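Local coordinates for flagellar protein FlgA (Thermotoga maritima, PDB 3FRN), which probably acts in the periplasm as a chaperone for formation of the P-ring of the flagellar basal body, at residues 18-23 against 48-53; 123-126 against 131-134; 208-213 against 256-261. All blocks are in the same frame, centred on the assembly; numbering follows the deposited sequence. Where two conformers were deposited one is given.

Contact 1: residues 18-23 against 48-53; sequences LFLDDI and DLLRTK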
loop_
_atom_site.group_PDB
_atom_site.type_symbol
_atom_site.label_atom_id
_atom_site.label_comp_id
_atom_site.label_asym_id
_atom_site.label_seq_id
_atom_site.Cartn_x
_atom_site.Cartn_y
_atom_site.Cartn_z
ATOM N N LEU A 18 5.438 29.263 3.676
ATOM C CA LEU A 18 6.514 28.650 4.454
ATOM C C LEU A 18 7.874 29.096 3.943
ATOM O O LEU A 18 8.117 29.101 2.738
ATOM C CB LEU A 18 6.422 27.126 4.388
ATOM C CG LEU A 18 7.545 26.271 4.985
ATOM C CD1 LEU A 18 7.356 26.085 6.476
ATOM C CD2 LEU A 18 7.563 24.932 4.290
ATOM N N PHE A 19 8.751 29.467 4.873
ATOM C CA PHE A 19 10.110 29.867 4.551
ATOM C C PHE A 19 11.092 28.912 5.198
ATOM O O PHE A 19 10.795 28.322 6.234
ATOM C CB PHE A 19 10.393 31.279 5.063
ATOM C CG PHE A 19 9.526 32.340 4.448
ATOM C CD1 PHE A 19 9.842 32.882 3.211
ATOM C CD2 PHE A 19 8.410 32.816 5.121
ATOM C CE1 PHE A 19 9.052 33.871 2.644
ATOM C CE2 PHE A 19 7.618 33.811 4.564
ATOM C CZ PHE A 19 7.941 34.338 3.323
ATOM N N LEU A 20 12.271 28.791 4.590
ATOM C CA LEU A 20 13.351 27.942 5.093
ATOM C C LEU A 20 13.613 28.086 6.600
ATOM O O LEU A 20 13.791 27.082 7.288
ATOM C CB LEU A 20 14.635 28.213 4.302
ATOM C CG LEU A 20 15.878 27.378 4.608
ATOM C CD1 LEU A 20 15.648 25.905 4.296
ATOM C CD2 LEU A 20 17.050 27.920 3.821
ATOM N N ASP A 21 13.613 29.322 7.104
ATOM C CA ASP A 21 13.815 29.604 8.533
ATOM C C ASP A 21 12.862 28.833 9.446
ATOM O O ASP A 21 13.222 28.493 10.579
ATOM C CB ASP A 21 13.674 31.102 8.816
ATOM C CG ASP A 21 14.061 31.469 10.246
ATOM O OD1 ASP A 21 13.230 32.091 10.942
ATOM O OD2 ASP A 21 15.186 31.129 10.681
ATOM N N ASP A 22 11.654 28.570 8.946
ATOM C CA ASP A 22 10.625 27.841 9.690
ATOM C C ASP A 22 10.988 26.375 9.932
ATOM O O ASP A 22 10.609 25.806 10.957
ATOM C CB ASP A 22 9.271 27.921 8.969
ATOM C CG ASP A 22 8.765 29.346 8.821
ATOM O OD1 ASP A 22 8.987 30.154 9.748
ATOM O OD2 ASP A 22 8.137 29.657 7.785
ATOM N N ILE A 23 11.727 25.774 9.000
ATOM C CA ILE A 23 12.096 24.360 9.117
ATOM C C ILE A 23 13.566 24.096 9.445
ATOM O O ILE A 23 14.046 22.977 9.265
ATOM C CB ILE A 23 11.718 23.555 7.854
ATOM C CG1 ILE A 23 12.491 24.067 6.638
ATOM C CG2 ILE A 23 10.219 23.604 7.616
ATOM C CD1 ILE A 23 12.024 23.476 5.345
ATOM N N ASP A 48 14.775 16.674 -2.092
ATOM C CA ASP A 48 14.659 16.991 -3.515
ATOM C C ASP A 48 14.051 18.381 -3.724
ATOM O O ASP A 48 14.395 19.074 -4.679
ATOM C CB ASP A 48 13.830 15.927 -4.236
ATOM C CG ASP A 48 14.158 15.824 -5.721
ATOM O OD1 ASP A 48 13.252 15.428 -6.487
ATOM O OD2 ASP A 48 15.313 16.123 -6.124
ATOM N N LEU A 49 13.150 18.782 -2.829
ATOM C CA LEU A 49 12.627 20.147 -2.830
ATOM C C LEU A 49 13.731 21.129 -2.451
ATOM O O LEU A 49 13.906 22.170 -3.099
ATOM C CB LEU A 49 11.445 20.286 -1.864
ATOM C CG LEU A 49 10.664 21.600 -1.986
ATOM C CD1 LEU A 49 10.010 21.709 -3.360
ATOM C CD2 LEU A 49 9.633 21.738 -0.894
ATOM N N LEU A 50 14.497 20.778 -1.422
ATOM C CA LEU A 50 15.551 21.654 -0.931
ATOM C C LEU A 50 16.710 21.773 -1.909
ATOM O O LEU A 50 17.321 22.834 -2.003
ATOM C CB LEU A 50 16.029 21.219 0.460
ATOM C CG LEU A 50 15.003 21.409 1.593
ATOM C CD1 LEU A 50 15.399 20.634 2.855
ATOM C CD2 LEU A 50 14.785 22.893 1.912
ATOM N N ARG A 51 16.995 20.700 -2.647
ATOM C CA ARG A 51 18.053 20.719 -3.672
ATOM C C ARG A 51 17.647 21.639 -4.828
ATOM O O ARG A 51 18.493 22.273 -5.453
ATOM C CB ARG A 51 18.352 19.296 -4.182
ATOM C CG ARG A 51 19.480 19.201 -5.231
ATOM C CD ARG A 51 19.522 17.808 -5.893
ATOM N NE ARG A 51 20.484 17.734 -7.027
ATOM C CZ ARG A 51 20.576 16.695 -7.877
ATOM N NH1 ARG A 51 19.765 15.637 -7.731
ATOM N NH2 ARG A 51 21.474 16.710 -8.883
ATOM N N THR A 52 16.343 21.720 -5.092
ATOM C CA THR A 52 15.802 22.582 -6.143
ATOM C C THR A 52 15.785 24.054 -5.733
ATOM O O THR A 52 16.248 24.920 -6.485
ATOM C CB THR A 52 14.368 22.170 -6.529
ATOM O OG1 THR A 52 14.288 20.745 -6.633
ATOM C CG2 THR A 52 13.971 22.795 -7.865
ATOM N N LYS A 53 15.245 24.330 -4.548
ATOM C CA LYS A 53 15.099 25.696 -4.053
ATOM C C LYS A 53 16.432 26.288 -3.622
ATOM O O LYS A 53 16.803 27.382 -4.055
ATOM C CB LYS A 53 14.104 25.744 -2.887
ATOM C CG LYS A 53 12.696 25.293 -3.238
ATOM C CD LYS A 53 11.905 26.352 -3.983
ATOM C CE LYS A 53 10.408 26.049 -3.906
ATOM N NZ LYS A 53 9.635 26.981 -4.766
#

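Contact 2: residues 123-126 against 131-134; sequences SVFL and TYVT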
loop_
_atom_site.group_PDB
_atom_site.type_symbol
_atom_site.label_atom_id
_atom_site.label_comp_id
_atom_site.label_asym_id
_atom_site.label_seq_id
_atom_site.Cartn_x
_atom_site.Cartn_y
_atom_site.Cartn_z
ATOM N N SER A 123 -1.374 15.530 -8.798
ATOM C CA SER A 123 -1.456 16.987 -8.805
ATOM C C SER A 123 -2.869 17.428 -8.482
ATOM O O SER A 123 -3.782 17.224 -9.278
ATOM C CB SER A 123 -1.034 17.568 -10.156
ATOM O OG SER A 123 0.348 17.892 -10.171
ATOM N N VAL A 124 -3.043 18.041 -7.318
ATOM C CA VAL A 124 -4.338 18.544 -6.908
ATOM C C VAL A 124 -4.433 20.037 -7.191
ATOM O O VAL A 124 -3.827 20.874 -6.492
ATOM C CB VAL A 124 -4.590 18.303 -5.398
ATOM C CG1 VAL A 124 -5.963 18.800 -5.022
ATOM C CG2 VAL A 124 -4.442 16.820 -5.053
ATOM N N PHE A 125 -5.221 20.371 -8.199
ATOM C CA PHE A 125 -5.376 21.745 -8.625
ATOM C C PHE A 125 -6.587 22.388 -7.963
ATOM O O PHE A 125 -7.706 21.861 -8.044
ATOM C CB PHE A 125 -5.516 21.814 -10.145
ATOM C CG PHE A 125 -5.871 23.176 -10.647
ATOM C CD1 PHE A 125 -4.959 24.222 -10.548
ATOM C CD2 PHE A 125 -7.123 23.421 -11.212
ATOM C CE1 PHE A 125 -5.278 25.488 -11.006
ATOM C CE2 PHE A 125 -7.450 24.684 -11.673
ATOM C CZ PHE A 125 -6.526 25.719 -11.572
ATOM N N LEU A 126 -6.366 23.540 -7.333
ATOM C CA LEU A 126 -7.438 24.259 -6.649
ATOM C C LEU A 126 -7.654 25.626 -7.266
ATOM O O LEU A 126 -6.724 26.429 -7.339
ATOM C CB LEU A 126 -7.108 24.418 -5.154
ATOM C CG LEU A 126 -6.641 23.184 -4.390
ATOM C CD1 LEU A 126 -6.264 23.567 -2.929
ATOM C CD2 LEU A 126 -7.720 22.123 -4.405
ATOM N N THR A 131 -7.267 33.260 -7.147
ATOM C CA THR A 131 -6.012 32.658 -7.618
ATOM C C THR A 131 -6.097 31.125 -7.756
ATOM O O THR A 131 -7.183 30.542 -7.661
ATOM C CB THR A 131 -4.822 33.070 -6.694
ATOM O OG1 THR A 131 -3.583 32.762 -7.326
ATOM C CG2 THR A 131 -4.884 32.355 -5.357
ATOM N N TYR A 132 -4.945 30.488 -7.973
ATOM C CA TYR A 132 -4.850 29.047 -8.191
ATOM C C TYR A 132 -3.742 28.438 -7.321
ATOM O O TYR A 132 -2.670 29.030 -7.186
ATOM C CB TYR A 132 -4.555 28.768 -9.679
ATOM C CG TYR A 132 -3.089 28.937 -10.050
ATOM C CD1 TYR A 132 -2.236 27.833 -10.135
ATOM C CD2 TYR A 132 -2.546 30.204 -10.271
ATOM C CE1 TYR A 132 -0.889 27.986 -10.448
ATOM C CE2 TYR A 132 -1.200 30.367 -10.584
ATOM C CZ TYR A 132 -0.377 29.256 -10.679
ATOM O OH TYR A 132 0.958 29.412 -10.991
ATOM N N VAL A 133 -4.001 27.273 -6.719
ATOM C CA VAL A 133 -2.937 26.471 -6.094
ATOM C C VAL A 133 -2.893 25.035 -6.651
ATOM O O VAL A 133 -3.911 24.350 -6.682
ATOM C CB VAL A 133 -3.080 26.416 -4.550
ATOM C CG1 VAL A 133 -1.878 25.734 -3.907
ATOM C CG2 VAL A 133 -3.255 27.803 -3.972
ATOM N N THR A 134 -1.718 24.597 -7.108
ATOM C CA THR A 134 -1.470 23.172 -7.393
ATOM C C THR A 134 -0.648 22.529 -6.246
ATOM O O THR A 134 0.426 23.022 -5.873
ATOM C CB THR A 134 -0.791 22.967 -8.763
ATOM O OG1 THR A 134 -1.352 23.883 -9.713
ATOM C CG2 THR A 134 -0.975 21.515 -9.295
#

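Contact 3: residues 208-213 against 256-261; sequences PDVVKG and GRVERG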
loop_
_atom_site.group_PDB
_atom_site.type_symbol
_atom_site.label_atom_id
_atom_site.label_comp_id
_atom_site.label_asym_id
_atom_site.label_seq_id
_atom_site.Cartn_x
_atom_site.Cartn_y
_atom_site.Cartn_z
ATOM N N PRO A 208 -5.373 -27.948 -1.385
ATOM C CA PRO A 208 -6.318 -28.684 -2.243
ATOM C C PRO A 208 -7.405 -29.354 -1.427
ATOM O O PRO A 208 -7.174 -29.693 -0.272
ATOM C CB PRO A 208 -5.439 -29.739 -2.926
ATOM C CG PRO A 208 -4.028 -29.316 -2.679
ATOM C CD PRO A 208 -4.053 -28.597 -1.363
ATOM N N ASP A 209 -8.585 -29.534 -2.015
ATOM C CA ASP A 209 -9.709 -30.111 -1.272
ATOM C C ASP A 209 -9.560 -31.626 -1.102
ATOM O O ASP A 209 -10.107 -32.212 -0.172
ATOM C CB ASP A 209 -11.030 -29.746 -1.945
ATOM C CG ASP A 209 -11.164 -28.249 -2.190
ATOM O OD1 ASP A 209 -10.565 -27.461 -1.435
ATOM O OD2 ASP A 209 -11.869 -27.856 -3.138
ATOM N N VAL A 210 -8.834 -32.248 -2.028
ATOM C CA VAL A 210 -8.345 -33.621 -1.872
ATOM C C VAL A 210 -6.861 -33.697 -2.240
ATOM O O VAL A 210 -6.380 -32.969 -3.105
ATOM C CB VAL A 210 -9.134 -34.676 -2.715
ATOM C CG1 VAL A 210 -10.603 -34.745 -2.306
ATOM C CG2 VAL A 210 -8.986 -34.415 -4.203
ATOM N N VAL A 211 -6.133 -34.579 -1.571
ATOM C CA VAL A 211 -4.727 -34.767 -1.893
ATOM C C VAL A 211 -4.507 -36.113 -2.571
ATOM O O VAL A 211 -5.322 -37.030 -2.433
ATOM C CB VAL A 211 -3.811 -34.616 -0.650
ATOM C CG1 VAL A 211 -3.931 -33.215 -0.065
ATOM C CG2 VAL A 211 -4.134 -35.667 0.407
ATOM N N LYS A 212 -3.412 -36.212 -3.316
ATOM C CA LYS A 212 -3.005 -37.456 -3.949
ATOM C C LYS A 212 -2.846 -38.534 -2.878
ATOM O O LYS A 212 -2.118 -38.341 -1.900
ATOM C CB LYS A 212 -1.686 -37.237 -4.693
ATOM C CG LYS A 212 -1.283 -38.362 -5.608
ATOM C CD LYS A 212 0.167 -38.231 -6.069
ATOM C CE LYS A 212 0.633 -39.542 -6.719
ATOM N NZ LYS A 212 2.121 -39.597 -6.909
ATOM N N GLY A 213 -3.552 -39.652 -3.047
ATOM C CA GLY A 213 -3.417 -40.794 -2.143
ATOM C C GLY A 213 -4.428 -40.847 -1.011
ATOM O O GLY A 213 -4.483 -41.830 -0.264
ATOM N N GLY A 256 -13.387 -38.905 -11.771
ATOM C CA GLY A 256 -14.254 -38.469 -10.696
ATOM C C GLY A 256 -14.075 -37.022 -10.312
ATOM O O GLY A 256 -12.955 -36.571 -10.067
ATOM N N ARG A 257 -15.184 -36.294 -10.262
ATOM C CA ARG A 257 -15.162 -34.893 -9.871
ATOM C C ARG A 257 -15.166 -34.760 -8.359
ATOM O O ARG A 257 -15.897 -35.473 -7.655
ATOM C CB ARG A 257 -16.333 -34.120 -10.484
ATOM C CG ARG A 257 -17.710 -34.636 -10.093
ATOM C CD ARG A 257 -18.830 -34.077 -10.969
ATOM N NE ARG A 257 -19.419 -32.854 -10.427
ATOM C CZ ARG A 257 -20.590 -32.349 -10.812
ATOM N NH1 ARG A 257 -21.045 -31.231 -10.262
ATOM N NH2 ARG A 257 -21.317 -32.963 -11.740
ATOM N N VAL A 258 -14.330 -33.860 -7.856
ATOM C CA VAL A 258 -14.357 -33.514 -6.442
ATOM C C VAL A 258 -15.638 -32.740 -6.165
ATOM O O VAL A 258 -15.920 -31.710 -6.795
ATOM C CB VAL A 258 -13.142 -32.672 -6.057
ATOM C CG1 VAL A 258 -13.172 -32.314 -4.567
ATOM C CG2 VAL A 258 -11.859 -33.400 -6.431
ATOM N N GLU A 259 -16.427 -33.264 -5.236
ATOM C CA GLU A 259 -17.664 -32.628 -4.862
ATOM C C GLU A 259 -17.587 -32.154 -3.420
ATOM O O GLU A 259 -16.768 -32.650 -2.629
ATOM C CB GLU A 259 -18.855 -33.575 -5.058
ATOM C CG GLU A 259 -19.061 -34.017 -6.500
ATOM C CD GLU A 259 -20.524 -34.080 -6.898
ATOM O OE1 GLU A 259 -21.383 -34.276 -6.013
ATOM O OE2 GLU A 259 -20.819 -33.931 -8.102
ATOM N N ARG A 260 -18.437 -31.194 -3.073
ATOM C CA ARG A 260 -18.695 -30.867 -1.676
ATOM C C ARG A 260 -18.727 -32.123 -0.812
ATOM O O ARG A 260 -19.570 -32.999 -1.006
ATOM C CB ARG A 260 -20.012 -30.099 -1.539
ATOM C CG ARG A 260 -20.317 -29.637 -0.124
ATOM C CD ARG A 260 -21.608 -28.835 -0.071
ATOM N NE ARG A 260 -22.727 -29.562 -0.664
ATOM C CZ ARG A 260 -23.941 -29.050 -0.839
ATOM N NH1 ARG A 260 -24.900 -29.784 -1.386
ATOM N NH2 ARG A 260 -24.196 -27.803 -0.467
ATOM N N GLY A 261 -17.806 -32.203 0.143
ATOM C CA GLY A 261 -17.744 -33.333 1.050
ATOM C C GLY A 261 -16.490 -33.326 1.902
ATOM O O GLY A 261 -16.476 -32.765 2.997
#

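Contact 1: residues 18-23 against 48-53
Leu50 meets Leu20 and Ile23 with one methyl group, CD2, and through it a single side chain joins a helix to a loop. The close part of the contact is its meeting with Leu20, where Leu20 CD1 lies 3.9 Å from Leu50 CD2 and the two side chains run at a slant to each other. Leu20 holds its CG anti to the backbone N (chi1 -177°), a setting that carries its branch across to the helix although the first bond of the side chain does not point there. Ile23 CD1 comes from the other end of the short turn and stops 4.4 Å from Leu50 CD2, a looser approach. All three residues are buried, and Val45 packs on both Leu50 and Ile23, while Phe54 lies against Leu20. The contact belongs to the FlgA N-terminal domain-like region, where helix 47-53 is amphipathic: Leu49 and Leu50 face inward, whereas Asp48, Arg51 and Thr52 occupy its solvent side. On that outer side Thr52 OG1 donates to Asp48 O at 2.6 Å, a local bond back to the preceding turn. The loop has its own polar border. Phe19 N gives a nearly straight bond (171°) to Asp22 OD2, reaching the carboxylate from above its plane, and Asp22 N returns a bond to Phe19 O at 2.9 Å, a pairing that braces the 3-10 turn carrying Leu20. Asp21, partly exposed on the same turn, has its carboxylate tied to Lys27 and to the backbone N of Val28.

Contact 2: residues 123-126 against 131-134
Leu126 and Val133 form the hydrogen-bonded pair of this antiparallel hairpin, exchanging two backbone bonds: Leu126 N to Val133 O at 2.7 Å and Val133 N to Leu126 O at 2.9 Å. Weaker CA-H...O contacts fill in between the strands, among them Tyr132 CA to Leu126 O at 3.3 Å. Strands 121-127 and 132-148 belong to the antiparallel sheet of the HotDog-like domain, and the side of the sheet bearing Leu126 looks toward helix 74-87, where Leu75 and Val79 receive it. Van der Waals contacts make up the side with Phe125 and Thr134, the non-hydrogen-bonded pair. Phe125 keeps CG anti to its own N (chi1 172°), which lays the ring along the neighbouring strand. Its CE1 reaches Tyr132 CB at 3.6 Å, the two side chains crossing at about a right angle, while Thr134 OG1 meets the ring edge in plane, 3.7 Å from Phe125 CD1. Replacing this ring with an alanine would probably leave Tyr132 CB and the Thr134 hydroxyl without their apolar neighbour and open a gap across the hairpin.

Contact 3: residues 208-213 against 256-261
Val210 and Val258 mark the nearest backbone approach, their CA atoms 7.6 Å apart, a spacing wider than that of paired strands and spanned by no hydrogen bond between segments 208-213 and 256-261. The gap is filled by the two valines, which reach toward each other tip to tip. Val210 CG2 lies 3.8 Å from Val258 CG2, and the other two branches follow at a slightly longer distance, Val210 CG1 standing 4.2 Å from Val258 CG1. Val258 holds CG1 anti to its backbone N (chi1 -180°) and CG2 beside that N, a setting that turns both methyls to the loop, where each finds one methyl of Val210. Both residues are buried, and Leu239 and Leu264 pack on Val258, extending the apolar patch. Asp209 adds a lesser touch through its methylene, with Asp209 CB 4.2 Å from Val258 CG1. Its carboxylate is engaged elsewhere, OD2 accepting a bond from the backbone N of Leu239, a tie that fixes the polar end while the methylene stays beside the valine. The charged residues of strand 253-259 keep apart from the loop: Arg257 and Glu259, flanking Val258, form a salt bridge, with Arg257 NE 2.9 Å from Glu259 OE2. The oxygen lies well out of the guanidinium plane, and the attraction is therefore one of charge without a directed N-H. Backbone bonds to a common connection complete the setting, since Val210 pairs with Gly237 and Val258 with Gly240. Asp209 and Val210 both face Gly237, which makes the loop edge a classic beta bulge, packed here against strand 253-259 in the C-terminal domain of the P-ring chaperone family, a member of the SAF clan.

From the N terminus the chain first closes contact 1, a loop of 24 residues between 18-23 and 48-53 within the FlgA N-terminal domain-like region. Contact 2 follows as the paired strands of a hairpin in the HotDog-like domain, with four residues between its segments. Contact 3 closes last and longest, with 42 residues between 208-213 and 256-261, including three strands of the C-terminal sheet. The three stand in series, none nesting in or crossing another. Contacts 1 and 2 are neighbours, their centres about 20 Å apart, whereas contact 3 lies on the opposite side of the chain's centre, its centre about 64 Å from that of contact 1. Each ties together parts of its own region, and none spans between regions.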